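Side-chain contacts in guanylate kinase (Coxiella burnetii, PDB 3TR0), which catalyses the ATP-dependent phosphorylation of GMP to GDP and probably serves GMP recycling: residues R25-A30 with D99-I104; Y166-D171 with Q178-I183. All coordinates share one frame; numbering follows the deposited sequence.

Contact 1: residues R25-A30 with D99-I104; sequences RALVKA and DVLLEI. With 5GP (guanosine-5'-monophosphate), chain D.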
# COMPACT_ATOMS: atom_id res chain seq x y z
N ARG A 25 2.52 3.38 18.96
CA ARG A 25 2.27 4.65 19.64
C ARG A 25 2.80 5.85 18.85
O ARG A 25 2.17 6.91 18.83
CB ARG A 25 2.82 4.63 21.06
CG ARG A 25 2.00 3.76 21.99
CD ARG A 25 2.58 3.70 23.39
NE ARG A 25 1.72 2.92 24.28
CZ ARG A 25 2.09 2.48 25.48
NH1 ARG A 25 3.31 2.73 25.94
NH2 ARG A 25 1.23 1.78 26.22
N ALA A 26 3.94 5.68 18.20
CA ALA A 26 4.49 6.73 17.35
C ALA A 26 3.66 6.88 16.08
O ALA A 26 3.47 7.99 15.58
CB ALA A 26 5.94 6.43 17.00
N LEU A 27 3.17 5.76 15.56
CA LEU A 27 2.34 5.77 14.36
C LEU A 27 1.11 6.65 14.54
O LEU A 27 0.77 7.46 13.67
CB LEU A 27 1.90 4.35 14.01
CG LEU A 27 0.97 4.20 12.80
CD1 LEU A 27 1.64 4.73 11.55
CD2 LEU A 27 0.58 2.75 12.62
N VAL A 28 0.43 6.50 15.67
CA VAL A 28 -0.80 7.26 15.90
C VAL A 28 -0.53 8.74 16.13
O VAL A 28 -1.42 9.58 15.97
CB VAL A 28 -1.63 6.69 17.06
CG1 VAL A 28 -2.01 5.26 16.77
CG2 VAL A 28 -0.87 6.80 18.37
N LYS A 29 0.71 9.07 16.49
CA LYS A 29 1.10 10.46 16.67
C LYS A 29 1.38 11.12 15.32
O LYS A 29 1.22 12.33 15.17
CB LYS A 29 2.33 10.57 17.58
CG LYS A 29 2.00 10.90 19.02
CD LYS A 29 0.80 10.10 19.49
CE LYS A 29 0.27 10.63 20.82
NZ LYS A 29 -1.01 9.96 21.19
N ALA A 30 1.79 10.31 14.35
CA ALA A 30 2.17 10.82 13.04
C ALA A 30 0.99 10.92 12.08
O ALA A 30 1.01 11.72 11.14
CB ALA A 30 3.26 9.95 12.44
N ASP A 99 -9.88 4.85 11.25
CA ASP A 99 -9.25 3.55 11.16
C ASP A 99 -8.87 3.10 12.56
O ASP A 99 -8.70 3.92 13.46
CB ASP A 99 -8.01 3.61 10.27
CG ASP A 99 -8.35 4.05 8.86
OD1 ASP A 99 -9.07 3.29 8.17
OD2 ASP A 99 -7.92 5.15 8.44
N VAL A 100 -8.76 1.79 12.75
CA VAL A 100 -8.44 1.25 14.07
C VAL A 100 -7.24 0.34 13.99
O VAL A 100 -7.15 -0.52 13.11
CB VAL A 100 -9.61 0.46 14.65
CG1 VAL A 100 -9.19 -0.24 15.95
CG2 VAL A 100 -10.81 1.39 14.91
N LEU A 101 -6.30 0.55 14.90
CA LEU A 101 -5.14 -0.31 15.02
C LEU A 101 -5.39 -1.39 16.06
O LEU A 101 -5.80 -1.09 17.18
CB LEU A 101 -3.91 0.51 15.42
CG LEU A 101 -3.35 1.37 14.29
CD1 LEU A 101 -2.57 2.54 14.85
CD2 LEU A 101 -2.49 0.52 13.38
N LEU A 102 -5.17 -2.64 15.67
CA LEU A 102 -5.33 -3.76 16.60
C LEU A 102 -3.97 -4.41 16.85
O LEU A 102 -3.41 -5.06 15.97
CB LEU A 102 -6.31 -4.78 16.04
CG LEU A 102 -7.74 -4.29 15.73
CD1 LEU A 102 -8.54 -5.37 15.01
CD2 LEU A 102 -8.43 -3.87 17.00
N GLU A 103 -3.45 -4.23 18.06
CA GLU A 103 -2.21 -4.89 18.44
C GLU A 103 -2.57 -6.22 19.05
O GLU A 103 -2.79 -6.32 20.26
CB GLU A 103 -1.45 -4.05 19.47
CG GLU A 103 -1.05 -2.67 18.99
CD GLU A 103 -0.36 -1.88 20.09
OE1 GLU A 103 -1.03 -1.53 21.08
OE2 GLU A 103 0.85 -1.61 19.96
N ILE A 104 -2.65 -7.25 18.21
CA ILE A 104 -3.13 -8.56 18.65
C ILE A 104 -2.23 -9.66 18.11
O ILE A 104 -1.45 -9.43 17.20
CB ILE A 104 -4.58 -8.80 18.20
CG1 ILE A 104 -4.70 -8.69 16.68
CG2 ILE A 104 -5.52 -7.80 18.86
CD1 ILE A 104 -6.10 -8.90 16.15
P 5GP D . 1.71 -8.45 26.90
O1P 5GP D . 1.40 -6.99 27.10
O2P 5GP D . 1.26 -9.42 27.96
O3P 5GP D . 3.20 -8.59 26.67
O5' 5GP D . 1.17 -8.92 25.48
C5' 5GP D . 1.10 -10.29 25.14
C4' 5GP D . 0.68 -10.48 23.71
O4' 5GP D . -0.75 -10.67 23.65
C3' 5GP D . 0.92 -9.29 22.80
O3' 5GP D . 2.25 -9.21 22.33
C2' 5GP D . -0.10 -9.50 21.68
O2' 5GP D . 0.42 -10.37 20.69
C1' 5GP D . -1.24 -10.23 22.41
N9 5GP D . -2.40 -9.36 22.65
C8 5GP D . -2.49 -8.22 23.35
N7 5GP D . -3.78 -7.79 23.31
C5 5GP D . -4.49 -8.68 22.57
C6 5GP D . -5.81 -8.78 22.17
O6 5GP D . -6.66 -7.92 22.50
N1 5GP D . -6.18 -9.83 21.42
C2 5GP D . -5.31 -10.77 21.04
N2 5GP D . -5.70 -11.82 20.29
N3 5GP D . -4.02 -10.69 21.41
C4 5GP D . -3.60 -9.66 22.17

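Contact 2: residues Y166-D171 with Q178-I183; sequences YLVVND and QNLIHI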
# COMPACT_ATOMS: atom_id res chain seq x y z
N TYR A 166 1.88 -7.70 5.11
CA TYR A 166 3.11 -6.92 5.04
C TYR A 166 4.07 -7.38 6.12
O TYR A 166 3.63 -7.82 7.18
CB TYR A 166 2.81 -5.44 5.28
CG TYR A 166 1.90 -4.84 4.23
CD1 TYR A 166 2.40 -4.38 3.02
CD2 TYR A 166 0.54 -4.74 4.45
CE1 TYR A 166 1.56 -3.83 2.05
CE2 TYR A 166 -0.31 -4.20 3.50
CZ TYR A 166 0.21 -3.75 2.30
OH TYR A 166 -0.64 -3.21 1.36
N LEU A 167 5.36 -7.28 5.83
CA LEU A 167 6.40 -7.51 6.83
C LEU A 167 7.24 -6.25 6.98
O LEU A 167 7.69 -5.67 6.00
CB LEU A 167 7.29 -8.69 6.42
CG LEU A 167 6.62 -10.01 6.05
CD1 LEU A 167 7.69 -11.04 5.69
CD2 LEU A 167 5.75 -10.53 7.19
N VAL A 168 7.44 -5.82 8.22
CA VAL A 168 8.27 -4.65 8.49
C VAL A 168 9.33 -4.98 9.53
O VAL A 168 9.00 -5.53 10.58
CB VAL A 168 7.43 -3.47 9.00
CG1 VAL A 168 8.33 -2.29 9.33
CG2 VAL A 168 6.38 -3.06 7.97
N VAL A 169 10.59 -4.65 9.25
CA VAL A 169 11.67 -4.95 10.18
C VAL A 169 11.93 -3.76 11.10
O VAL A 169 12.12 -2.64 10.63
CB VAL A 169 12.99 -5.31 9.45
CG1 VAL A 169 14.07 -5.73 10.47
CG2 VAL A 169 12.76 -6.41 8.45
N ASN A 170 11.93 -4.00 12.41
CA ASN A 170 12.21 -2.93 13.36
C ASN A 170 13.69 -2.87 13.72
O ASN A 170 14.08 -3.22 14.83
CB ASN A 170 11.38 -3.08 14.63
CG ASN A 170 11.57 -1.91 15.58
OD1 ASN A 170 12.09 -0.87 15.20
ND2 ASN A 170 11.14 -2.08 16.83
N ASP A 171 14.50 -2.44 12.76
CA ASP A 171 15.94 -2.29 12.98
C ASP A 171 16.30 -0.83 13.19
O ASP A 171 17.29 -0.51 13.84
CB ASP A 171 16.73 -2.89 11.81
CG ASP A 171 16.38 -2.26 10.47
OD1 ASP A 171 15.33 -1.58 10.37
OD2 ASP A 171 17.15 -2.46 9.51
N GLN A 178 8.04 5.01 9.55
CA GLN A 178 7.76 5.52 8.20
C GLN A 178 7.18 4.44 7.29
O GLN A 178 6.35 4.72 6.44
CB GLN A 178 9.02 6.12 7.56
CG GLN A 178 8.80 6.65 6.15
CD GLN A 178 7.80 7.79 6.10
OE1 GLN A 178 8.10 8.91 6.53
NE2 GLN A 178 6.60 7.52 5.59
N ASN A 179 7.62 3.20 7.46
CA ASN A 179 7.07 2.10 6.66
C ASN A 179 5.63 1.79 7.03
O ASN A 179 4.80 1.51 6.16
CB ASN A 179 7.95 0.86 6.76
CG ASN A 179 9.21 0.99 5.94
OD1 ASN A 179 9.22 1.67 4.91
ND2 ASN A 179 10.28 0.34 6.38
N LEU A 180 5.32 1.84 8.32
CA LEU A 180 3.94 1.68 8.77
C LEU A 180 3.07 2.79 8.16
O LEU A 180 1.94 2.55 7.74
CB LEU A 180 3.87 1.69 10.30
CG LEU A 180 4.59 0.52 10.97
CD1 LEU A 180 4.63 0.66 12.50
CD2 LEU A 180 3.93 -0.79 10.58
N ILE A 181 3.62 4.00 8.10
CA ILE A 181 2.89 5.13 7.52
C ILE A 181 2.61 4.90 6.03
O ILE A 181 1.51 5.18 5.55
CB ILE A 181 3.64 6.45 7.72
CG1 ILE A 181 3.68 6.82 9.20
CG2 ILE A 181 3.00 7.57 6.91
CD1 ILE A 181 4.56 8.00 9.52
N HIS A 182 3.59 4.38 5.29
CA HIS A 182 3.37 4.04 3.89
C HIS A 182 2.20 3.09 3.74
O HIS A 182 1.35 3.26 2.86
CB HIS A 182 4.62 3.39 3.26
CG HIS A 182 5.75 4.35 3.02
ND1 HIS A 182 5.56 5.63 2.57
CD2 HIS A 182 7.09 4.20 3.16
CE1 HIS A 182 6.73 6.24 2.44
NE2 HIS A 182 7.67 5.39 2.79
N ILE A 183 2.15 2.07 4.59
CA ILE A 183 1.16 1.01 4.46
C ILE A 183 -0.26 1.52 4.70
O ILE A 183 -1.17 1.22 3.94
CB ILE A 183 1.48 -0.18 5.38
CG1 ILE A 183 2.75 -0.90 4.89
CG2 ILE A 183 0.30 -1.15 5.45
CD1 ILE A 183 3.41 -1.78 5.95
O HOH W 1 -1.61 -0.72 1.94
O HOH W 2 11.77 -0.87 8.46

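Contact 1: residues R25-A30 with D99-I104
Aliphatic methyls alone carry the meeting of L27 and V28 with L101, and the flat group nearby is the guanine of the bound GMP at the far end of the 99-104 segment. One face of the base carries I104, whose CG2 stands over N1 of 5GP at 3.3 Å, and the backbone O of E103 stands over N7 on that same face; neither approaches at an edge. E74, Y83, S39, Y55, R43 and D105 bind the nucleotide by hydrogen bonds. In this P-loop kinase fold, helix 20-30 starts within the predicted ATP-binding P-loop and packs on the parallel sheet that contains strand 99-103.

The CA atoms of V28 and L101 stay 8.8 Å apart. L101 makes all the strand's contacts within 4.5 Å and accounts for 62 of the 128 Å² buried. It points toward the helix; its CD1 is shared by L27 and V28, while CD2 meets L27. The CG of L27 is anti to the backbone N (chi1 178°), which carries CD2 to 3.9 Å from both CD1 and CD2 of L101. V28 turns CG1 away from its carbonyl carbon and onto L101 CD1, at roughly a right angle to the approach of L27. I34 and F10, from the strands on either side, and V24 of the helix also touch L101, which is buried between sheet and helix. The tightest point is V28 CG1 against L101 CD1, at 3.4 Å closer than usual van der Waals contact.

Contact 2: residues Y166-D171 with Q178-I183
A strand-to-helix unit at the border of the parallel sheet is formed here: strand 166-169, the outermost strand within the chain, turns into helix 173-187, which folds back over it. The short axes run nearly antiparallel (161°) and pass 9.4 Å apart, and 237 Å² is buried between the segments.

I183 is the main link from the helix. Its CG2, anti to the backbone N, lies over one face of the Y166 ring, 3.9 Å from the centroid and 22° off the ring normal, which is CH-pi geometry; the methyl sits toward the CD2-CE2 rim. The other branch of I183 runs the opposite way past the tyrosine: CG1 lies over the same ring face near CG and CD1, and the terminal CD1 touches both Y166 CB and V168 CG2, 3.8 Å from the latter. There V168 and I183 meet tip to tip. The second methyl of V168, CG1, is anti to the backbone N (chi1 177°) and faces N179 CB at 4.1 Å, while L180 comes in with CD2 to 4.2 Å from V168 CG2.

Polar groups at the two ends are joined by water. One molecule lies 2.7 Å from Y166 OH and donates to I183 O, tethering the ring's far end to the helix backbone; a second donates to V169 O and weakly accepts from N179 ND2. Beyond the pair, H182 ND1 is hydrogen-bonded to H182 ND1 of the second subunit, and L167 O accepts from Q194 NE2 of that subunit, so the same elements form part of the interface between the subunits. The outermost strand of the chain's sheet, covered by the helix that follows it, is characteristic of the alpha/beta core of P-loop nucleotide kinases.

Contacts 1 and 2 lie 12 Å apart between centres and build on the same parallel sheet, with helices 20-30 and 173-187 packed against one another. L27 joins them directly: its CD1 is 3.7 Å from I181 CG1 and 4.0 Å from L180 CB, while A30 CB meets I181 CD1 at 3.7 Å. Thus L27 offers CD2 to contact 1 and CD1 to the helix of contact 2. Both contacts lie near K20, which lines the GMP pocket and the predicted ATP site: between side chains, L180 is about 7 Å and L101 about 9 Å away. Contact 1 also reaches GMP itself through E103 and I104.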